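Local coordinates for uncharacterized protein (Pyrococcus furiosus, PDB 4XLZ), which removes an acetyl group from N,N'-diacetylchitobiose as a metal-binding deacetylase of carbohydrate esterase family 14, at the interface of chains A and B. Numbering follows the deposited sequence. Chains: chain A/B, Uncharacterized protein.

Contact 1: the interface of chains A and B. Residues chain A 2, 11-12, 15; chain B 229-230, 233, 236.
The phenyl ring of A:Phe2 takes the pyrrolidine of B:Pro229 on one face: the CB methylene of the proline sits over the ring centre, 3.5 Å from A:Phe2 CD1, in a CH-pi contact, the two side chains crossing at about a right angle. At the ring's edge, in its plane, lies the backbone N of A:Leu15, from its own chain. B:Thr233 reaches the same ring at CD2 and CE2, with its hydroxyl OG1 3.4 Å from A:Phe2 CE2. That hydroxyl is held by a 2.8 Å hydrogen bond from B:Thr233 OG1 to the carbonyl O of B:Pro229 one helical turn back, with the donor 39° above the carbonyl plane. Threonine suits the place because a polar branch tied to its own helix can still show carbon to the partner: its methyl CG2, anti to the backbone N, lies 3.9 Å from A:Ala11 CB. The small methyl A:Ala11 CB also meets SE of the selenomethionine B:Met236 at 3.9 Å, and A:Leu15 CD1 rests against B:Pro229 CB and the backbone N and CA of B:Phe230. Helix 8-19 of chain A is thus packed on helix 221-240 of chain B, with A:Phe2 as a flat cap, which probably helps to hold the chains together.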
loop_
_atom_site.group_PDB
_atom_site.type_symbol
_atom_site.label_atom_id
_atom_site.label_comp_id
_atom_site.label_asym_id
_atom_site.label_seq_id
_atom_site.Cartn_x
_atom_site.Cartn_y
_atom_site.Cartn_z
ATOM N N PHE A 2 -12.566 25.961 36.734
ATOM C CA PHE A 2 -11.315 26.624 36.403
ATOM C C PHE A 2 -11.479 28.080 36.063
ATOM O O PHE A 2 -10.717 28.720 35.339
ATOM C CB PHE A 2 -10.514 25.872 35.256
ATOM C CG PHE A 2 -9.507 24.901 35.773
ATOM C CD1 PHE A 2 -9.883 23.888 36.702
ATOM C CD2 PHE A 2 -8.237 24.898 35.286
ATOM C CE1 PHE A 2 -8.961 22.939 37.204
ATOM C CE2 PHE A 2 -7.350 23.969 35.703
ATOM C CZ PHE A 2 -7.604 22.984 36.643
ATOM N N ALA A 11 -3.267 27.553 36.619
ATOM C CA ALA A 11 -4.093 26.592 35.980
ATOM C C ALA A 11 -3.365 25.266 35.644
ATOM O O ALA A 11 -3.906 24.195 35.856
ATOM C CB ALA A 11 -4.683 27.210 34.709
ATOM N N PHE A 12 -2.177 25.406 35.051
ATOM C CA PHE A 12 -1.383 24.268 34.751
ATOM C C PHE A 12 -1.080 23.378 35.953
ATOM O O PHE A 12 -1.259 22.157 35.932
ATOM C CB PHE A 12 -0.049 24.793 34.099
ATOM C CG PHE A 12 0.954 23.676 33.833
ATOM C CD1 PHE A 12 0.890 22.958 32.601
ATOM C CD2 PHE A 12 1.942 23.392 34.761
ATOM C CE1 PHE A 12 1.870 21.956 32.328
ATOM C CE2 PHE A 12 2.899 22.405 34.518
ATOM C CZ PHE A 12 2.903 21.714 33.302
ATOM N N LEU A 15 -4.372 21.742 36.987
ATOM C CA LEU A 15 -4.790 20.681 36.022
ATOM C C LEU A 15 -3.954 19.424 36.337
ATOM O O LEU A 15 -4.484 18.321 36.395
ATOM C CB LEU A 15 -4.495 21.193 34.609
ATOM C CG LEU A 15 -4.849 20.116 33.531
ATOM C CD1 LEU A 15 -6.408 19.953 33.395
ATOM C CD2 LEU A 15 -4.236 20.655 32.169
ATOM N N PRO B 229 -11.682 22.054 32.529
ATOM C CA PRO B 229 -10.375 22.539 33.074
ATOM C C PRO B 229 -9.249 22.546 31.983
ATOM O O PRO B 229 -8.532 23.511 31.848
ATOM C CB PRO B 229 -10.037 21.509 34.156
ATOM C CG PRO B 229 -11.462 21.096 34.743
ATOM C CD PRO B 229 -12.316 21.020 33.413
ATOM N N PHE B 230 -9.237 21.480 31.194
ATOM C CA PHE B 230 -8.216 21.492 30.091
ATOM C C PHE B 230 -8.356 22.639 29.107
ATOM O O PHE B 230 -7.393 23.368 28.851
ATOM C CB PHE B 230 -8.317 20.110 29.383
ATOM C CG PHE B 230 -7.314 19.975 28.164
ATOM C CD1 PHE B 230 -5.967 20.088 28.316
ATOM C CD2 PHE B 230 -7.841 19.608 26.975
ATOM C CE1 PHE B 230 -5.071 19.950 27.220
ATOM C CE2 PHE B 230 -6.965 19.466 25.891
ATOM C CZ PHE B 230 -5.615 19.627 26.057
ATOM N N THR B 233 -7.407 25.896 30.618
ATOM C CA THR B 233 -5.958 26.006 30.787
ATOM C C THR B 233 -5.275 26.347 29.434
ATOM O O THR B 233 -4.391 27.232 29.379
ATOM C CB THR B 233 -5.380 24.734 31.373
ATOM O OG1 THR B 233 -6.035 24.517 32.668
ATOM C CG2 THR B 233 -3.883 24.871 31.646
HETATM N N MSE B 236 -5.984 29.990 28.524
HETATM C CA MSE B 236 -5.149 30.903 29.331
HETATM C C MSE B 236 -3.715 30.830 28.844
HETATM O O MSE B 236 -3.017 31.824 28.841
HETATM C CB MSE B 236 -5.223 30.495 30.804
HETATM C CG MSE B 236 -6.652 30.732 31.269
HETATM SE SE MSE B 236 -6.895 30.064 33.143
HETATM C CE MSE B 236 -5.804 31.491 33.899
#

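Contact 2: the interface of chains A and B. Residues chain A 142, 253, 257-259; chain B 145-147.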
loop_
_atom_site.group_PDB
_atom_site.type_symbol
_atom_site.label_atom_id
_atom_site.label_comp_id
_atom_site.label_asym_id
_atom_site.label_seq_id
_atom_site.Cartn_x
_atom_site.Cartn_y
_atom_site.Cartn_z
ATOM N N TRP A 142 9.788 10.183 19.584
ATOM C CA TRP A 142 10.264 11.557 19.289
ATOM C C TRP A 142 11.729 11.707 19.689
ATOM O O TRP A 142 12.255 12.869 19.660
ATOM C CB TRP A 142 9.472 12.563 20.099
ATOM C CG TRP A 142 7.993 12.537 19.629
ATOM C CD1 TRP A 142 7.495 13.064 18.458
ATOM C CD2 TRP A 142 6.913 11.909 20.337
ATOM N NE1 TRP A 142 6.112 12.803 18.404
ATOM C CE2 TRP A 142 5.740 12.113 19.550
ATOM C CE3 TRP A 142 6.817 11.296 21.585
ATOM C CZ2 TRP A 142 4.465 11.654 19.973
ATOM C CZ3 TRP A 142 5.561 10.756 21.984
ATOM C CH2 TRP A 142 4.418 10.980 21.176
HETATM N N MSE A 253 3.735 10.809 31.114
HETATM C CA MSE A 253 2.894 11.998 31.068
HETATM C C MSE A 253 1.429 11.512 31.272
HETATM O O MSE A 253 1.087 10.344 31.063
HETATM C CB MSE A 253 2.872 12.624 29.635
HETATM C CG MSE A 253 4.276 13.058 29.130
HETATM SE SE MSE A 253 4.170 14.134 27.550
HETATM C CE MSE A 253 3.533 12.624 26.360
ATOM N N PHE A 257 -1.959 14.399 27.706
ATOM C CA PHE A 257 -0.905 15.243 27.150
ATOM C C PHE A 257 -0.375 14.683 25.824
ATOM O O PHE A 257 0.381 15.357 25.196
ATOM C CB PHE A 257 0.275 15.352 28.142
ATOM C CG PHE A 257 0.103 16.476 29.209
ATOM C CD1 PHE A 257 -1.166 16.849 29.651
ATOM C CD2 PHE A 257 1.257 17.125 29.655
ATOM C CE1 PHE A 257 -1.323 17.888 30.628
ATOM C CE2 PHE A 257 1.138 18.154 30.639
ATOM C CZ PHE A 257 -0.142 18.547 31.116
ATOM N N TYR A 258 -0.761 13.446 25.480
ATOM C CA TYR A 258 -0.382 12.839 24.169
ATOM C C TYR A 258 -1.278 13.388 23.126
ATOM O O TYR A 258 -1.212 12.813 21.976
ATOM C CB TYR A 258 -0.526 11.295 24.305
ATOM C CG TYR A 258 0.536 10.576 25.136
ATOM C CD1 TYR A 258 1.660 10.129 24.543
ATOM C CD2 TYR A 258 0.323 10.474 26.522
ATOM C CE1 TYR A 258 2.655 9.522 25.324
ATOM C CE2 TYR A 258 1.274 9.830 27.317
ATOM C CZ TYR A 258 2.365 9.353 26.702
ATOM O OH TYR A 258 3.328 8.654 27.447
ATOM N N HIS A 259 -2.073 14.426 23.351
ATOM C CA HIS A 259 -2.959 14.850 22.242
ATOM C C HIS A 259 -3.339 16.285 22.453
ATOM O O HIS A 259 -3.752 16.632 23.610
ATOM C CB HIS A 259 -4.181 13.922 22.295
ATOM C CG HIS A 259 -5.197 14.132 21.229
ATOM N ND1 HIS A 259 -4.839 14.144 19.862
ATOM C CD2 HIS A 259 -6.558 14.300 21.266
ATOM C CE1 HIS A 259 -5.950 14.235 19.128
ATOM N NE2 HIS A 259 -6.995 14.348 19.953
ATOM N N TYR B 145 4.482 15.898 20.962
ATOM C CA TYR B 145 3.835 14.731 21.632
ATOM C C TYR B 145 2.428 14.447 21.064
ATOM O O TYR B 145 1.700 13.647 21.612
ATOM C CB TYR B 145 3.720 14.972 23.189
ATOM C CG TYR B 145 5.106 15.064 23.789
ATOM C CD1 TYR B 145 5.892 13.936 23.806
ATOM C CD2 TYR B 145 5.607 16.283 24.238
ATOM C CE1 TYR B 145 7.224 14.010 24.283
ATOM C CE2 TYR B 145 6.931 16.383 24.737
ATOM C CZ TYR B 145 7.701 15.201 24.765
ATOM O OH TYR B 145 9.016 15.275 25.191
ATOM N N GLU B 146 2.107 15.049 19.890
ATOM C CA GLU B 146 0.799 14.724 19.312
ATOM C C GLU B 146 0.835 13.269 18.845
ATOM O O GLU B 146 1.601 12.930 17.926
ATOM C CB GLU B 146 0.512 15.632 18.101
ATOM C CG GLU B 146 -0.791 15.267 17.381
ATOM C CD GLU B 146 -1.963 15.142 18.367
ATOM O OE1 GLU B 146 -2.320 16.245 18.881
ATOM O OE2 GLU B 146 -2.526 14.077 18.538
ATOM N N SER B 147 -0.015 12.417 19.425
ATOM C CA SER B 147 0.020 10.990 19.195
ATOM C C SER B 147 -1.117 10.468 18.342
ATOM O O SER B 147 -1.174 9.240 18.086
ATOM C CB SER B 147 -0.087 10.296 20.545
ATOM O OG SER B 147 1.128 10.742 21.265
HETATM O O HOH W 1 3.982 13.824 16.815
#
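A:Trp142 lies against B:Tyr145 where two chains of this CE-14 deacetylase, of the GlcNAc-PI de-N-acetylase family, meet through loops and the 3-10 helix 255-258. From B:Tyr145 CB, which faces the carbonyl O of A:Phe257, the side chain runs to CG, 4.0 Å from SE of the selenomethionine A:Met253. CD1 then slips between two partners, the methyl CE of A:Met253 and the indole, 3.6 Å from A:Trp142 CE3; CE1 also borders the indole. The two aromatic planes stand 73° apart, edge to face, while B:Tyr145 CA covers the rim of the tryptophan's six-membered ring. Indole suits this place by offering a broad face to carbon and an N-H at its edge: A:Trp142 NE1 is linked through water 1 to the carbonyl O of B:Glu146. An alanine in place of A:Trp142 would probably leave one flank of B:Tyr145 uncovered and the water-linked carbonyl without its indole mate. B:Glu146 bends at chi2 (50°), bringing OE2 within 2.7 Å of A:His259 ND1. This hydrogen bond gives an imidazole N-H its natural carboxylate acceptor; it is nearly straight, 166° at H, uses the syn lone pair of OE2 and lies in the imidazole plane, although ring and carboxylate are almost perpendicular. B:Ser147 N donates to A:Tyr258 O at 2.8 Å, and B:Ser147 OG to B:Tyr145 O at 3.0 Å; the carbonyl oxygens A:Tyr258 O and B:Tyr145 O, 3.1 Å apart, cannot bond each other.

Contact 3: the interface of chains A and B. Residues chain A 5-8, 11; chain B 236-237, 240.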
loop_
_atom_site.group_PDB
_atom_site.type_symbol
_atom_site.label_atom_id
_atom_site.label_comp_id
_atom_site.label_asym_id
_atom_site.label_seq_id
_atom_site.Cartn_x
_atom_site.Cartn_y
_atom_site.Cartn_z
ATOM N N VAL A 5 -8.817 30.468 38.879
ATOM C CA VAL A 5 -7.359 30.643 38.695
ATOM C C VAL A 5 -7.097 31.873 37.848
ATOM O O VAL A 5 -7.952 32.225 36.965
ATOM C CB VAL A 5 -6.779 29.359 38.024
ATOM C CG1 VAL A 5 -6.852 28.195 39.011
ATOM C CG2 VAL A 5 -7.597 28.955 36.775
ATOM N N SER A 6 -5.949 32.510 38.072
ATOM C CA SER A 6 -5.682 33.765 37.433
ATOM C C SER A 6 -4.555 33.761 36.457
ATOM O O SER A 6 -4.378 34.781 35.782
ATOM C CB SER A 6 -5.218 34.761 38.579
ATOM O OG SER A 6 -6.413 35.170 39.107
ATOM N N THR A 7 -3.702 32.778 36.581
ATOM C CA THR A 7 -2.574 32.757 35.643
ATOM C C THR A 7 -2.464 31.346 35.036
ATOM O O THR A 7 -2.964 30.376 35.597
ATOM C CB THR A 7 -1.196 32.990 36.341
ATOM O OG1 THR A 7 -0.918 31.984 37.268
ATOM C CG2 THR A 7 -1.132 34.356 37.121
ATOM N N PHE A 8 -1.722 31.272 33.897
ATOM C CA PHE A 8 -1.629 29.952 33.262
ATOM C C PHE A 8 -0.871 29.057 34.207
ATOM O O PHE A 8 -1.168 27.869 34.358
ATOM C CB PHE A 8 -0.802 30.123 31.908
ATOM C CG PHE A 8 -0.282 28.786 31.423
ATOM C CD1 PHE A 8 -1.193 27.840 30.958
ATOM C CD2 PHE A 8 1.071 28.452 31.536
ATOM C CE1 PHE A 8 -0.692 26.548 30.609
ATOM C CE2 PHE A 8 1.584 27.181 31.206
ATOM C CZ PHE A 8 0.669 26.237 30.711
ATOM N N ALA A 11 -3.267 27.553 36.619
ATOM C CA ALA A 11 -4.093 26.592 35.980
ATOM C C ALA A 11 -3.365 25.266 35.644
ATOM O O ALA A 11 -3.906 24.195 35.856
ATOM C CB ALA A 11 -4.683 27.210 34.709
HETATM N N MSE B 236 -5.984 29.990 28.524
HETATM C CA MSE B 236 -5.149 30.903 29.331
HETATM C C MSE B 236 -3.715 30.830 28.844
HETATM O O MSE B 236 -3.017 31.824 28.841
HETATM C CB MSE B 236 -5.223 30.495 30.804
HETATM C CG MSE B 236 -6.652 30.732 31.269
HETATM SE SE MSE B 236 -6.895 30.064 33.143
HETATM C CE MSE B 236 -5.804 31.491 33.899
ATOM N N PHE B 237 -3.234 29.643 28.429
ATOM C CA PHE B 237 -1.898 29.591 27.876
ATOM C C PHE B 237 -1.753 30.587 26.719
ATOM O O PHE B 237 -0.749 31.288 26.676
ATOM C CB PHE B 237 -1.670 28.095 27.381
ATOM C CG PHE B 237 -0.396 27.853 26.597
ATOM C CD1 PHE B 237 -0.407 27.782 25.209
ATOM C CD2 PHE B 237 0.807 27.689 27.283
ATOM C CE1 PHE B 237 0.752 27.560 24.471
ATOM C CE2 PHE B 237 2.013 27.443 26.577
ATOM C CZ PHE B 237 1.989 27.315 25.187
ATOM N N GLU B 240 -2.516 34.504 27.861
ATOM C CA GLU B 240 -1.466 35.151 28.712
ATOM C C GLU B 240 -0.346 35.744 27.851
ATOM O O GLU B 240 0.229 36.780 28.199
ATOM C CB GLU B 240 -0.919 34.185 29.733
ATOM C CG GLU B 240 -0.092 34.842 30.811
ATOM C CD GLU B 240 0.069 33.863 31.988
ATOM O OE1 GLU B 240 1.163 33.291 32.152
ATOM O OE2 GLU B 240 -0.935 33.639 32.757
#
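A:Phe8 opens helix 8-19 after the extended backbone of A:Thr7, and its amide N points to the carboxylate of B:Glu240, at the end of helix 221-240. In this CE-14 deacetylase the carboxylate of chain B binds the first amide of the helix and so acts, in effect, as a cap from the partner chain: A:Phe8 N donates to B:Glu240 OE2 over 2.7 Å, at 163° at H. The amide comes in on the syn side of OE2, somewhat out of the carboxylate plane. Glutamate suits the place because its chain, extended beyond CG, carries the acid across to the first turn, where the helix dipole would probably stabilise a negative charge. B:Glu240 CD also lies 3.8 Å from A:Phe8 CB. The phenyl group of A:Phe8, with CG anti to the backbone N (chi1 162°), is directed along B:Phe237, side by side and pointing the same way. A:Phe8 CD1 touches the backbone CA of B:Phe237 at 3.6 Å, and B:Phe237 CD2 stands over the rim of one face of the A:Phe8 ring, 3.7 Å from its CZ. The ring planes are 67° apart, edge to face, the edge of B:Phe237 meeting the face of A:Phe8. Flexible and unbranched, the selenomethionine B:Met236 bends at chi3, laying its methyl CE 3.5 Å from the carbonyl O of A:Thr7, while its SE reaches A:Val5 CG2 at 3.9 Å.

Contact 1 and contact 3 are neighbours, their C-alpha centres about 7 Å apart, and share A:Ala11 and B:Met236; both set the N-terminal segment and helix 8-19 of chain A against helix 221-240 of chain B. Contact 2 lies about 17 Å from contact 1 and 21 Å from contact 3, and joins loops and a 3-10 helix instead. Together, a mostly apolar helix packing and a more polar loop junction would probably limit rocking of one chain on the other. The interface is not an exact two-fold, and whether the six-chain deposited assembly is the biological one the structure alone does not show.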